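DNA mismatch repair protein MutS (Thermus aquaticus, PDB 1EWQ) binds mismatched DNA, probably carrying out the mismatch recognition step of DNA repair, and has a weak ATPase activity. Local coordinates at residues E577-T582 against K709-A714; Y623-A628 against V664-S669; L658-E663 against Y690-T695; I676-A681 against F698-L703. One frame throughout, in Å; residues are numbered along the deposited sequence.

In the fold
All four contacts lie in the ATPase domain, far from the bound DNA, and three reach one mixed sheet, whose strands run 621-625, 657-662, 690-694, 578-582 and 708-716, all parallel, then 723-730, antiparallel. Interaction 3 joins the second and third, interaction 1 the fourth and fifth, their centres about 9 Å apart. Interaction 2 lies at the 621-625 edge, about 17 Å from interaction 1 between centres. Interaction 4 packs helix 670-687 against the turn after strand 690-694. Along the chain the others fall between the segments of interaction 1; 2 and 3 alternate, as do 3 and 4, and 2 closes before 4 opens. Interactions 2 and 4 touch the second subunit, so this domain joins the dimer contact.

Interaction 1. Residues E577-T582 against K709-A714; sequences ELVLIT and KNLHVA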
loop_
_atom_site.group_PDB
_atom_site.type_symbol
_atom_site.label_atom_id
_atom_site.label_comp_id
_atom_site.label_asym_id
_atom_site.label_seq_id
_atom_site.Cartn_x
_atom_site.Cartn_y
_atom_site.Cartn_z
ATOM N N GLU C 577 33.311 -15.398 26.723
ATOM C CA GLU C 577 34.416 -15.352 25.772
ATOM C C GLU C 577 34.185 -14.435 24.565
ATOM O O GLU C 577 33.045 -14.120 24.215
ATOM C CB GLU C 577 34.708 -16.773 25.267
ATOM C CG GLU C 577 35.275 -17.706 26.331
ATOM C CD GLU C 577 35.253 -19.173 25.919
ATOM O OE1 GLU C 577 34.146 -19.732 25.750
ATOM O OE2 GLU C 577 36.347 -19.765 25.770
ATOM N N LEU C 578 35.284 -14.001 23.951
ATOM C CA LEU C 578 35.247 -13.169 22.753
ATOM C C LEU C 578 35.441 -14.185 21.630
ATOM O O LEU C 578 36.553 -14.671 21.412
ATOM C CB LEU C 578 36.416 -12.187 22.753
ATOM C CG LEU C 578 36.468 -11.047 21.734
ATOM C CD1 LEU C 578 37.909 -10.874 21.307
ATOM C CD2 LEU C 578 35.601 -11.317 20.531
ATOM N N VAL C 579 34.362 -14.517 20.932
ATOM C CA VAL C 579 34.416 -15.508 19.863
ATOM C C VAL C 579 34.455 -14.879 18.482
ATOM O O VAL C 579 33.465 -14.325 18.019
ATOM C CB VAL C 579 33.188 -16.453 19.937
ATOM C CG1 VAL C 579 33.197 -17.421 18.775
ATOM C CG2 VAL C 579 33.191 -17.206 21.255
ATOM N N LEU C 580 35.597 -14.966 17.818
ATOM C CA LEU C 580 35.723 -14.396 16.485
ATOM C C LEU C 580 35.399 -15.482 15.482
ATOM O O LEU C 580 35.829 -16.631 15.646
ATOM C CB LEU C 580 37.144 -13.900 16.240
ATOM C CG LEU C 580 37.667 -12.794 17.154
ATOM C CD1 LEU C 580 39.159 -12.663 16.940
ATOM C CD2 LEU C 580 36.951 -11.473 16.852
ATOM N N ILE C 581 34.637 -15.118 14.452
ATOM C CA ILE C 581 34.261 -16.057 13.408
ATOM C C ILE C 581 34.695 -15.510 12.058
ATOM O O ILE C 581 34.066 -14.607 11.508
ATOM C CB ILE C 581 32.737 -16.294 13.384
ATOM C CG1 ILE C 581 32.276 -16.782 14.755
ATOM C CG2 ILE C 581 32.386 -17.299 12.309
ATOM C CD1 ILE C 581 30.784 -16.969 14.889
ATOM N N THR C 582 35.784 -16.059 11.536
ATOM C CA THR C 582 36.319 -15.637 10.251
ATOM C C THR C 582 35.758 -16.515 9.133
ATOM O O THR C 582 35.056 -17.484 9.389
ATOM C CB THR C 582 37.874 -15.698 10.258
ATOM O OG1 THR C 582 38.306 -16.892 10.924
ATOM C CG2 THR C 582 38.447 -14.493 10.979
ATOM N N LYS C 709 38.454 -16.665 21.469
ATOM C CA LYS C 709 38.333 -17.961 20.818
ATOM C C LYS C 709 38.079 -17.787 19.319
ATOM O O LYS C 709 37.332 -16.901 18.900
ATOM C CB LYS C 709 37.196 -18.782 21.437
ATOM C CG LYS C 709 37.049 -20.148 20.802
ATOM C CD LYS C 709 35.782 -20.880 21.259
ATOM C CE LYS C 709 35.858 -21.302 22.716
ATOM N NZ LYS C 709 34.628 -22.027 23.107
ATOM N N ASN C 710 38.703 -18.640 18.517
ATOM C CA ASN C 710 38.540 -18.586 17.078
ATOM C C ASN C 710 37.683 -19.709 16.497
ATOM O O ASN C 710 37.803 -20.874 16.876
ATOM C CB ASN C 710 39.913 -18.586 16.394
ATOM C CG ASN C 710 40.549 -17.209 16.370
ATOM O OD1 ASN C 710 39.986 -16.268 15.808
ATOM N ND2 ASN C 710 41.722 -17.083 16.979
ATOM N N LEU C 711 36.799 -19.315 15.586
ATOM C CA LEU C 711 35.917 -20.205 14.853
ATOM C C LEU C 711 35.906 -19.637 13.431
ATOM O O LEU C 711 36.345 -18.508 13.205
ATOM C CB LEU C 711 34.491 -20.197 15.423
ATOM C CG LEU C 711 34.212 -20.862 16.771
ATOM C CD1 LEU C 711 32.713 -20.808 17.049
ATOM C CD2 LEU C 711 34.681 -22.312 16.752
ATOM N N HIS C 712 35.420 -20.416 12.473
ATOM C CA HIS C 712 35.369 -19.951 11.099
ATOM C C HIS C 712 34.530 -20.858 10.228
ATOM O O HIS C 712 34.151 -21.966 10.625
ATOM C CB HIS C 712 36.785 -19.858 10.492
ATOM C CG HIS C 712 37.384 -21.187 10.124
ATOM N ND1 HIS C 712 37.804 -22.105 11.063
ATOM C CD2 HIS C 712 37.617 -21.757 8.918
ATOM C CE1 HIS C 712 38.268 -23.181 10.451
ATOM N NE2 HIS C 712 38.162 -22.995 9.149
ATOM N N VAL C 713 34.222 -20.357 9.043
ATOM C CA VAL C 713 33.484 -21.121 8.062
ATOM C C VAL C 713 34.402 -21.108 6.851
ATOM O O VAL C 713 35.279 -20.249 6.738
ATOM C CB VAL C 713 32.127 -20.473 7.724
ATOM C CG1 VAL C 713 31.179 -20.626 8.915
ATOM C CG2 VAL C 713 32.320 -19.008 7.376
ATOM N N ALA C 714 34.213 -22.056 5.950
ATOM C CA ALA C 714 35.071 -22.127 4.789
ATOM C C ALA C 714 34.316 -22.354 3.495
ATOM O O ALA C 714 33.168 -22.814 3.489
ATOM C CB ALA C 714 36.107 -23.235 4.989
HETATM O O HOH W 1 38.302 -16.634 13.732
#
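Residues Leu578-Thr582 and Lys709-Val713 are neighbouring parallel strands of the P-loop ATPase sheet, their axes 4.3 Å apart at closest approach and inclined by 22°. The zigzag starts with Lys709 N to Leu578 O at 2.8 Å and continues through Leu580 N to Lys709 O, Leu711 N to Leu580 O and Thr582 N to Leu711 O, closing with Val713 N to Thr582 O at 3.0 Å. Strand 578-582 leads into the predicted ATP-binding loop, and the side chain of Val713 touches Lys589 there. On the face turned to helix 589-603, branched apolar side chains suit the buried positions of Val579 and Ile581. Leu711 meets them from strand 708-716: its CD1 lies 3.8 Å from Val579 CG1, and its CB lies alongside Ile581 CG1. Where strand 578-582 begins, the chi3 bend of Lys709 (-69°) turns CE toward the Glu577 carboxylate, and NZ stands 3.5 Å from Glu577 OE1, a loose salt bridge; NZ also bonds to the backbone O of Glu573. An alanine in place of Glu577 would probably leave the Lys709 ammonium without its carboxylate and free to turn about its remaining bond to that backbone oxygen. On the other face Thr582 OG1 bonds to Ala733 N and Asn710 ND2 to Thr701 O. One water joins these two side chains, lying 2.8 Å from Thr582 OG1 and 2.7 Å from Asn710 OD1.

Interaction 2. Residues Y623-A628 against V664-S669; sequences YTRIGA and VGRGTS. With SO4 (sulfate ion), chain I.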
loop_
_atom_site.group_PDB
_atom_site.type_symbol
_atom_site.label_atom_id
_atom_site.label_comp_id
_atom_site.label_asym_id
_atom_site.label_seq_id
_atom_site.Cartn_x
_atom_site.Cartn_y
_atom_site.Cartn_z
ATOM N N TYR C 623 22.376 -7.825 22.532
ATOM C CA TYR C 623 22.718 -6.625 21.771
ATOM C C TYR C 623 23.352 -6.959 20.431
ATOM O O TYR C 623 24.416 -7.569 20.371
ATOM C CB TYR C 623 23.667 -5.738 22.583
ATOM C CG TYR C 623 23.141 -5.413 23.961
ATOM C CD1 TYR C 623 23.636 -6.063 25.098
ATOM C CD2 TYR C 623 22.117 -4.480 24.129
ATOM C CE1 TYR C 623 23.123 -5.789 26.378
ATOM C CE2 TYR C 623 21.593 -4.203 25.398
ATOM C CZ TYR C 623 22.099 -4.858 26.517
ATOM O OH TYR C 623 21.560 -4.580 27.759
ATOM N N THR C 624 22.695 -6.535 19.356
ATOM C CA THR C 624 23.174 -6.802 18.013
ATOM C C THR C 624 23.645 -5.564 17.256
ATOM O O THR C 624 23.220 -4.436 17.526
ATOM C CB THR C 624 22.069 -7.474 17.160
ATOM O OG1 THR C 624 20.977 -6.560 16.982
ATOM C CG2 THR C 624 21.554 -8.738 17.840
ATOM N N ARG C 625 24.529 -5.818 16.297
ATOM C CA ARG C 625 25.081 -4.818 15.394
ATOM C C ARG C 625 25.258 -5.665 14.123
ATOM O O ARG C 625 26.369 -6.057 13.768
ATOM C CB ARG C 625 26.432 -4.301 15.913
ATOM C CG ARG C 625 26.908 -2.964 15.310
ATOM C CD ARG C 625 26.984 -2.977 13.785
ATOM N NE ARG C 625 25.669 -2.822 13.161
ATOM C CZ ARG C 625 25.377 -3.203 11.916
ATOM N NH1 ARG C 625 26.300 -3.772 11.151
ATOM N NH2 ARG C 625 24.158 -3.005 11.431
ATOM N N ILE C 626 24.134 -5.966 13.467
ATOM C CA ILE C 626 24.107 -6.817 12.271
ATOM C C ILE C 626 23.423 -6.187 11.065
ATOM O O ILE C 626 22.392 -5.531 11.199
ATOM C CB ILE C 626 23.365 -8.152 12.566
ATOM C CG1 ILE C 626 24.023 -8.886 13.732
ATOM C CG2 ILE C 626 23.379 -9.046 11.333
ATOM C CD1 ILE C 626 23.167 -10.025 14.296
ATOM N N GLY C 627 23.991 -6.426 9.884
ATOM C CA GLY C 627 23.434 -5.901 8.645
ATOM C C GLY C 627 23.358 -4.387 8.563
ATOM O O GLY C 627 24.246 -3.685 9.036
ATOM N N ALA C 628 22.299 -3.888 7.931
ATOM C CA ALA C 628 22.064 -2.449 7.797
ATOM C C ALA C 628 23.256 -1.676 7.236
ATOM O O ALA C 628 23.966 -2.233 6.369
ATOM C CB ALA C 628 21.648 -1.868 9.156
ATOM N N VAL C 664 32.157 -5.380 12.371
ATOM C CA VAL C 664 32.388 -4.055 12.932
ATOM C C VAL C 664 33.804 -3.627 12.522
ATOM O O VAL C 664 34.767 -4.382 12.709
ATOM C CB VAL C 664 32.237 -4.086 14.481
ATOM C CG1 VAL C 664 32.879 -2.863 15.122
ATOM C CG2 VAL C 664 30.761 -4.129 14.834
ATOM N N GLY C 665 33.918 -2.435 11.940
ATOM C CA GLY C 665 35.211 -1.929 11.491
ATOM C C GLY C 665 35.202 -1.527 10.023
ATOM O O GLY C 665 36.060 -0.775 9.560
ATOM N N ARG C 666 34.228 -2.053 9.288
ATOM C CA ARG C 666 34.040 -1.767 7.864
ATOM C C ARG C 666 33.696 -0.282 7.689
ATOM O O ARG C 666 33.296 0.390 8.635
ATOM C CB ARG C 666 32.850 -2.571 7.330
ATOM C CG ARG C 666 31.616 -2.289 8.197
ATOM C CD ARG C 666 30.256 -2.522 7.551
ATOM N NE ARG C 666 29.981 -3.920 7.267
ATOM C CZ ARG C 666 28.761 -4.453 7.274
ATOM N NH1 ARG C 666 27.705 -3.706 7.565
ATOM N NH2 ARG C 666 28.594 -5.729 6.961
ATOM N N GLY C 667 33.838 0.214 6.469
ATOM C CA GLY C 667 33.485 1.590 6.193
ATOM C C GLY C 667 34.564 2.650 6.281
ATOM O O GLY C 667 34.264 3.822 6.078
ATOM N N THR C 668 35.800 2.266 6.587
ATOM C CA THR C 668 36.880 3.243 6.672
ATOM C C THR C 668 38.165 2.728 6.021
ATOM O O THR C 668 38.129 1.815 5.196
ATOM C CB THR C 668 37.160 3.634 8.142
ATOM O OG1 THR C 668 38.119 4.704 8.185
ATOM C CG2 THR C 668 37.673 2.442 8.928
ATOM N N SER C 669 39.299 3.321 6.389
ATOM C CA SER C 669 40.588 2.916 5.833
ATOM C C SER C 669 41.133 1.632 6.480
ATOM O O SER C 669 40.720 1.245 7.582
ATOM C CB SER C 669 41.602 4.051 5.990
ATOM O OG SER C 669 41.812 4.349 7.355
HETATM S S SO4 I . 39.130 7.708 6.359
HETATM O O1 SO4 I . 37.688 7.436 6.535
HETATM O O2 SO4 I . 39.379 9.144 6.562
HETATM O O3 SO4 I . 39.894 6.921 7.353
HETATM O O4 SO4 I . 39.565 7.325 5.001
#
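The loop Val664-Ser669, which follows strand 657-662, probably the Walker B strand, and probably corresponds to the D-loop of ABC-type ATPases, meets the end of edge strand 621-625 where Arg625 reaches Val664 and Arg666. The aliphatic part of Arg625 does the packing: CG and CD each lie 4.1 Å from Val664 CG2. An arginine suits this place because its stem is aliphatic while its tip is charged. The chain is bent at chi2 (-56°), which places CD, and again at chi3. At its tip NH1 makes a weak bond of 2.9 Å to Gly627 O in the loop that follows the strand; NH2 lies closer still to that oxygen, at a distance too short to be trusted. Gly627 has a positive phi of 61°, which favours glycine at this turn. Arg666 comes in obliquely, its guanidinium plane 59° from that of Arg625, and the two NH1 atoms stand 3.9 Å apart. Such like charges would repel, but Glu642 forms a salt bridge with Arg666 NH1 and a long, weak ion pair with Arg625 NH1, while Glu663 takes Arg666 NH2 and Glu645 takes Arg625 NE. Farther along the loop a sulfate, probably from the crystallisation liquor, is bonded by Tyr737 N and His696 ND1 of the second subunit. Its O1 also accepts a weak 3.2 Å bond from Thr668 OG1.

Interaction 3. Residues L658-E663 against Y690-T695; sequences LVLLDE and YTLFAT
Glu663 N gives a short hydrogen bond of 2.6 Å to Ala694 O, the last of five that join strands 657-662 and 690-694 in parallel, made just past the end of the first strand. Before it come Val659 N to Tyr690 O, Leu692 N to Val659 O, Leu661 N to Leu692 O and Ala694 N to Leu661 O, the last 2.8 Å long. The sequence of the first strand, four apolar residues and then Asp662-Glu663, fits a Walker B motif. The carboxylate of Glu663 pairs with Arg666, while Asp662, the last strand residue, holds Gly627 N through OD1. On the face carrying Leu661, the Phe693 side chain leaves its strand with CG anti to the backbone N (chi1 -172°). Leu661 CB sits 3.9 Å above the plane of its ring, offset toward the rim, in a CH-pi contact. An alanine in place of Phe693 would probably open a gap against Leu661 CB and leave Val664 without the ring it packs on. On the opposite face Leu660 CD2 and Leu692 CD1 lie side by side at 3.7 Å, apolar branches suited to burial. Helix 670-687 makes the beta-alpha-beta crossover between the strands and packs Val680 and Leu684 on the Leu661 face; helix 589-603 packs on Leu660 and Leu692, and strand 621-625 flanks Leu658-Asp662.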
loop_
_atom_site.group_PDB
_atom_site.type_symbol
_atom_site.label_atom_id
_atom_site.label_comp_id
_atom_site.label_asym_id
_atom_site.label_seq_id
_atom_site.Cartn_x
_atom_site.Cartn_y
_atom_site.Cartn_z
ATOM N N LEU C 658 24.805 -10.871 25.857
ATOM C CA LEU C 658 25.107 -11.622 24.643
ATOM C C LEU C 658 25.230 -10.520 23.619
ATOM O O LEU C 658 24.256 -9.814 23.360
ATOM C CB LEU C 658 23.962 -12.563 24.249
ATOM C CG LEU C 658 24.113 -13.244 22.868
ATOM C CD1 LEU C 658 25.294 -14.207 22.883
ATOM C CD2 LEU C 658 22.830 -14.000 22.487
ATOM N N VAL C 659 26.425 -10.351 23.069
ATOM C CA VAL C 659 26.683 -9.325 22.067
ATOM C C VAL C 659 26.971 -9.990 20.721
ATOM O O VAL C 659 27.781 -10.918 20.647
ATOM C CB VAL C 659 27.901 -8.462 22.482
ATOM C CG1 VAL C 659 28.196 -7.437 21.414
ATOM C CG2 VAL C 659 27.631 -7.781 23.853
ATOM N N LEU C 660 26.315 -9.517 19.662
ATOM C CA LEU C 660 26.498 -10.075 18.323
ATOM C C LEU C 660 27.010 -9.010 17.362
ATOM O O LEU C 660 26.265 -8.112 16.985
ATOM C CB LEU C 660 25.173 -10.641 17.791
ATOM C CG LEU C 660 24.435 -11.726 18.596
ATOM C CD1 LEU C 660 23.205 -12.196 17.795
ATOM C CD2 LEU C 660 25.347 -12.897 18.868
ATOM N N LEU C 661 28.281 -9.102 16.975
ATOM C CA LEU C 661 28.858 -8.121 16.062
ATOM C C LEU C 661 29.108 -8.737 14.697
ATOM O O LEU C 661 29.671 -9.823 14.574
ATOM C CB LEU C 661 30.155 -7.542 16.626
ATOM C CG LEU C 661 30.095 -6.927 18.031
ATOM C CD1 LEU C 661 31.448 -6.287 18.347
ATOM C CD2 LEU C 661 28.968 -5.899 18.123
ATOM N N ASP C 662 28.682 -8.009 13.674
ATOM C CA ASP C 662 28.783 -8.441 12.287
ATOM C C ASP C 662 29.651 -7.466 11.495
ATOM O O ASP C 662 29.180 -6.419 11.054
ATOM C CB ASP C 662 27.359 -8.509 11.713
ATOM C CG ASP C 662 27.312 -8.932 10.254
ATOM O OD1 ASP C 662 26.704 -8.184 9.442
ATOM O OD2 ASP C 662 27.852 -10.007 9.924
ATOM N N GLU C 663 30.928 -7.814 11.346
ATOM C CA GLU C 663 31.888 -7.016 10.585
ATOM C C GLU C 663 32.087 -5.566 11.060
ATOM O O GLU C 663 32.180 -4.632 10.254
ATOM C CB GLU C 663 31.513 -7.050 9.094
ATOM C CG GLU C 663 31.193 -8.466 8.578
ATOM C CD GLU C 663 30.998 -8.541 7.067
ATOM O OE1 GLU C 663 30.345 -7.646 6.498
ATOM O OE2 GLU C 663 31.484 -9.507 6.445
ATOM N N TYR C 690 29.412 -12.304 26.538
ATOM C CA TYR C 690 29.535 -13.413 25.604
ATOM C C TYR C 690 29.401 -12.738 24.243
ATOM O O TYR C 690 28.303 -12.325 23.844
ATOM C CB TYR C 690 28.406 -14.431 25.785
ATOM C CG TYR C 690 28.313 -15.084 27.150
ATOM C CD1 TYR C 690 28.047 -14.331 28.289
ATOM C CD2 TYR C 690 28.425 -16.473 27.286
ATOM C CE1 TYR C 690 27.883 -14.945 29.538
ATOM C CE2 TYR C 690 28.266 -17.097 28.521
ATOM C CZ TYR C 690 27.993 -16.332 29.643
ATOM O OH TYR C 690 27.806 -16.948 30.866
ATOM N N THR C 691 30.517 -12.631 23.536
ATOM C CA THR C 691 30.529 -11.965 22.254
ATOM C C THR C 691 30.841 -12.857 21.043
ATOM O O THR C 691 31.820 -13.608 21.044
ATOM C CB THR C 691 31.558 -10.797 22.274
ATOM O OG1 THR C 691 31.253 -9.887 23.340
ATOM C CG2 THR C 691 31.536 -10.051 20.970
ATOM N N LEU C 692 29.984 -12.776 20.026
ATOM C CA LEU C 692 30.200 -13.494 18.769
ATOM C C LEU C 692 30.503 -12.353 17.795
ATOM O O LEU C 692 29.675 -11.464 17.584
ATOM C CB LEU C 692 28.953 -14.256 18.312
ATOM C CG LEU C 692 28.525 -15.523 19.052
ATOM C CD1 LEU C 692 27.265 -16.084 18.398
ATOM C CD2 LEU C 692 29.640 -16.561 19.012
ATOM N N PHE C 693 31.690 -12.378 17.215
ATOM C CA PHE C 693 32.116 -11.322 16.313
ATOM C C PHE C 693 32.512 -11.890 14.964
ATOM O O PHE C 693 33.614 -12.420 14.819
ATOM C CB PHE C 693 33.302 -10.582 16.956
ATOM C CG PHE C 693 33.745 -9.340 16.223
ATOM C CD1 PHE C 693 34.604 -8.432 16.852
ATOM C CD2 PHE C 693 33.326 -9.071 14.918
ATOM C CE1 PHE C 693 35.033 -7.280 16.200
ATOM C CE2 PHE C 693 33.754 -7.914 14.251
ATOM C CZ PHE C 693 34.608 -7.020 14.896
ATOM N N ALA C 694 31.603 -11.785 13.992
ATOM C CA ALA C 694 31.852 -12.250 12.630
ATOM C C ALA C 694 32.663 -11.161 11.941
ATOM O O ALA C 694 32.256 -9.992 11.929
ATOM C CB ALA C 694 30.534 -12.458 11.892
ATOM N N THR C 695 33.794 -11.535 11.356
ATOM C CA THR C 695 34.652 -10.551 10.695
ATOM C C THR C 695 35.528 -11.197 9.631
ATOM O O THR C 695 35.604 -12.421 9.545
ATOM C CB THR C 695 35.573 -9.847 11.732
ATOM O OG1 THR C 695 36.382 -8.854 11.085
ATOM C CG2 THR C 695 36.477 -10.862 12.410
#

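Interaction 4. Residues I676-A681 against F698-L703; sequences IATAVA and FELTAL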
loop_
_atom_site.group_PDB
_atom_site.type_symbol
_atom_site.label_atom_id
_atom_site.label_comp_id
_atom_site.label_asym_id
_atom_site.label_seq_id
_atom_site.Cartn_x
_atom_site.Cartn_y
_atom_site.Cartn_z
ATOM N N ILE C 676 40.063 0.113 15.096
ATOM C CA ILE C 676 38.772 0.273 15.757
ATOM C C ILE C 676 38.202 -1.093 16.116
ATOM O O ILE C 676 37.708 -1.301 17.225
ATOM C CB ILE C 676 37.737 0.986 14.849
ATOM C CG1 ILE C 676 38.299 2.317 14.343
ATOM C CG2 ILE C 676 36.448 1.235 15.632
ATOM C CD1 ILE C 676 38.631 3.318 15.444
ATOM N N ALA C 677 38.265 -2.024 15.169
ATOM C CA ALA C 677 37.740 -3.359 15.424
ATOM C C ALA C 677 38.446 -3.990 16.625
ATOM O O ALA C 677 37.813 -4.673 17.427
ATOM C CB ALA C 677 37.907 -4.236 14.188
ATOM N N THR C 678 39.753 -3.741 16.746
ATOM C CA THR C 678 40.556 -4.294 17.846
ATOM C C THR C 678 40.217 -3.707 19.212
ATOM O O THR C 678 40.033 -4.445 20.193
ATOM C CB THR C 678 42.069 -4.084 17.610
ATOM O OG1 THR C 678 42.494 -4.838 16.469
ATOM C CG2 THR C 678 42.856 -4.546 18.821
ATOM N N ALA C 679 40.152 -2.382 19.278
ATOM C CA ALA C 679 39.830 -1.688 20.519
ATOM C C ALA C 679 38.456 -2.133 20.998
ATOM O O ALA C 679 38.243 -2.355 22.188
ATOM C CB ALA C 679 39.849 -0.166 20.294
ATOM N N VAL C 680 37.518 -2.250 20.063
ATOM C CA VAL C 680 36.167 -2.681 20.393
ATOM C C VAL C 680 36.212 -4.120 20.895
ATOM O O VAL C 680 35.579 -4.454 21.891
ATOM C CB VAL C 680 35.232 -2.597 19.160
ATOM C CG1 VAL C 680 33.902 -3.270 19.466
ATOM C CG2 VAL C 680 35.007 -1.127 18.778
ATOM N N ALA C 681 36.971 -4.970 20.209
ATOM C CA ALA C 681 37.087 -6.370 20.617
ATOM C C ALA C 681 37.659 -6.483 22.027
ATOM O O ALA C 681 37.133 -7.227 22.856
ATOM C CB ALA C 681 37.973 -7.141 19.634
ATOM N N PHE C 698 41.717 -11.078 9.585
ATOM C CA PHE C 698 42.533 -12.168 10.112
ATOM C C PHE C 698 43.355 -11.568 11.250
ATOM O O PHE C 698 43.729 -12.254 12.195
ATOM C CB PHE C 698 43.493 -12.725 9.051
ATOM C CG PHE C 698 42.842 -13.624 8.036
ATOM C CD1 PHE C 698 42.194 -13.092 6.922
ATOM C CD2 PHE C 698 42.895 -15.011 8.185
ATOM C CE1 PHE C 698 41.611 -13.920 5.964
ATOM C CE2 PHE C 698 42.312 -15.853 7.230
ATOM C CZ PHE C 698 41.669 -15.303 6.116
ATOM N N GLU C 699 43.628 -10.272 11.143
ATOM C CA GLU C 699 44.408 -9.592 12.156
ATOM C C GLU C 699 43.796 -9.754 13.554
ATOM O O GLU C 699 44.524 -9.880 14.534
ATOM C CB GLU C 699 44.596 -8.103 11.793
ATOM C CG GLU C 699 43.486 -7.496 10.960
ATOM C CD GLU C 699 43.591 -7.841 9.477
ATOM O OE1 GLU C 699 44.314 -7.134 8.727
ATOM O OE2 GLU C 699 42.953 -8.830 9.072
ATOM N N LEU C 700 42.468 -9.784 13.648
ATOM C CA LEU C 700 41.806 -9.942 14.947
ATOM C C LEU C 700 41.978 -11.347 15.528
ATOM O O LEU C 700 41.934 -11.527 16.744
ATOM C CB LEU C 700 40.310 -9.631 14.837
ATOM C CG LEU C 700 39.912 -8.185 14.512
ATOM C CD1 LEU C 700 38.382 -8.048 14.530
ATOM C CD2 LEU C 700 40.518 -7.256 15.533
ATOM N N THR C 701 42.184 -12.336 14.663
ATOM C CA THR C 701 42.338 -13.722 15.119
ATOM C C THR C 701 43.578 -14.002 15.972
ATOM O O THR C 701 43.629 -15.008 16.682
ATOM C CB THR C 701 42.376 -14.705 13.936
ATOM O OG1 THR C 701 43.617 -14.567 13.238
ATOM C CG2 THR C 701 41.221 -14.429 12.973
ATOM N N ALA C 702 44.569 -13.123 15.925
ATOM C CA ALA C 702 45.789 -13.354 16.693
ATOM C C ALA C 702 46.046 -12.434 17.889
ATOM O O ALA C 702 47.173 -12.343 18.358
ATOM C CB ALA C 702 46.989 -13.315 15.754
ATOM N N LEU C 703 45.023 -11.766 18.402
ATOM C CA LEU C 703 45.246 -10.875 19.535
ATOM C C LEU C 703 45.695 -11.645 20.778
ATOM O O LEU C 703 45.461 -12.851 20.893
ATOM C CB LEU C 703 43.975 -10.082 19.835
ATOM C CG LEU C 703 43.498 -9.215 18.671
ATOM C CD1 LEU C 703 42.195 -8.516 19.039
ATOM C CD2 LEU C 703 44.576 -8.206 18.328
#
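The turn that presses Leu700 and Leu703 against Thr678 is tied by the carbonyl oxygen of Phe698, which accepts Thr701 OG1 at 2.5 Å and Thr701 N at 2.9 Å. The hydroxyl comes in the carbonyl plane, on a lone pair. Both bonds brace the short, weakly bonded helix that carries Leu700. Across the contact no hydrogen bond forms; the helix offers small side chains, and the turn sets leucine methyls against them. Leu700 CD1 lies 3.9 Å from Ala677 CB, while CD2 comes to 3.3 Å from Thr678 OG1, the two side chains running antiparallel past one another. That hydroxyl sits beside its own backbone N (chi1 -66°), where it hydrogen-bonds to Val674 O one helical turn back, so a polar atom in an apolar setting has its partner. The same rotamer puts CG2 anti to N, where it meets Leu703 CD1 at 4.0 Å. Ala681 CB meets Leu703 CD1 more loosely, at 4.5 Å. The contact seats helix 670-687 on the turn after strand 690-694. Strand 578-582 presents Leu578 to Ala681 and Leu580 to Leu700, and helix 749-762 of the second subunit packs its Val751 and Leu758 on Ala679 and Thr678 of helix 670-687.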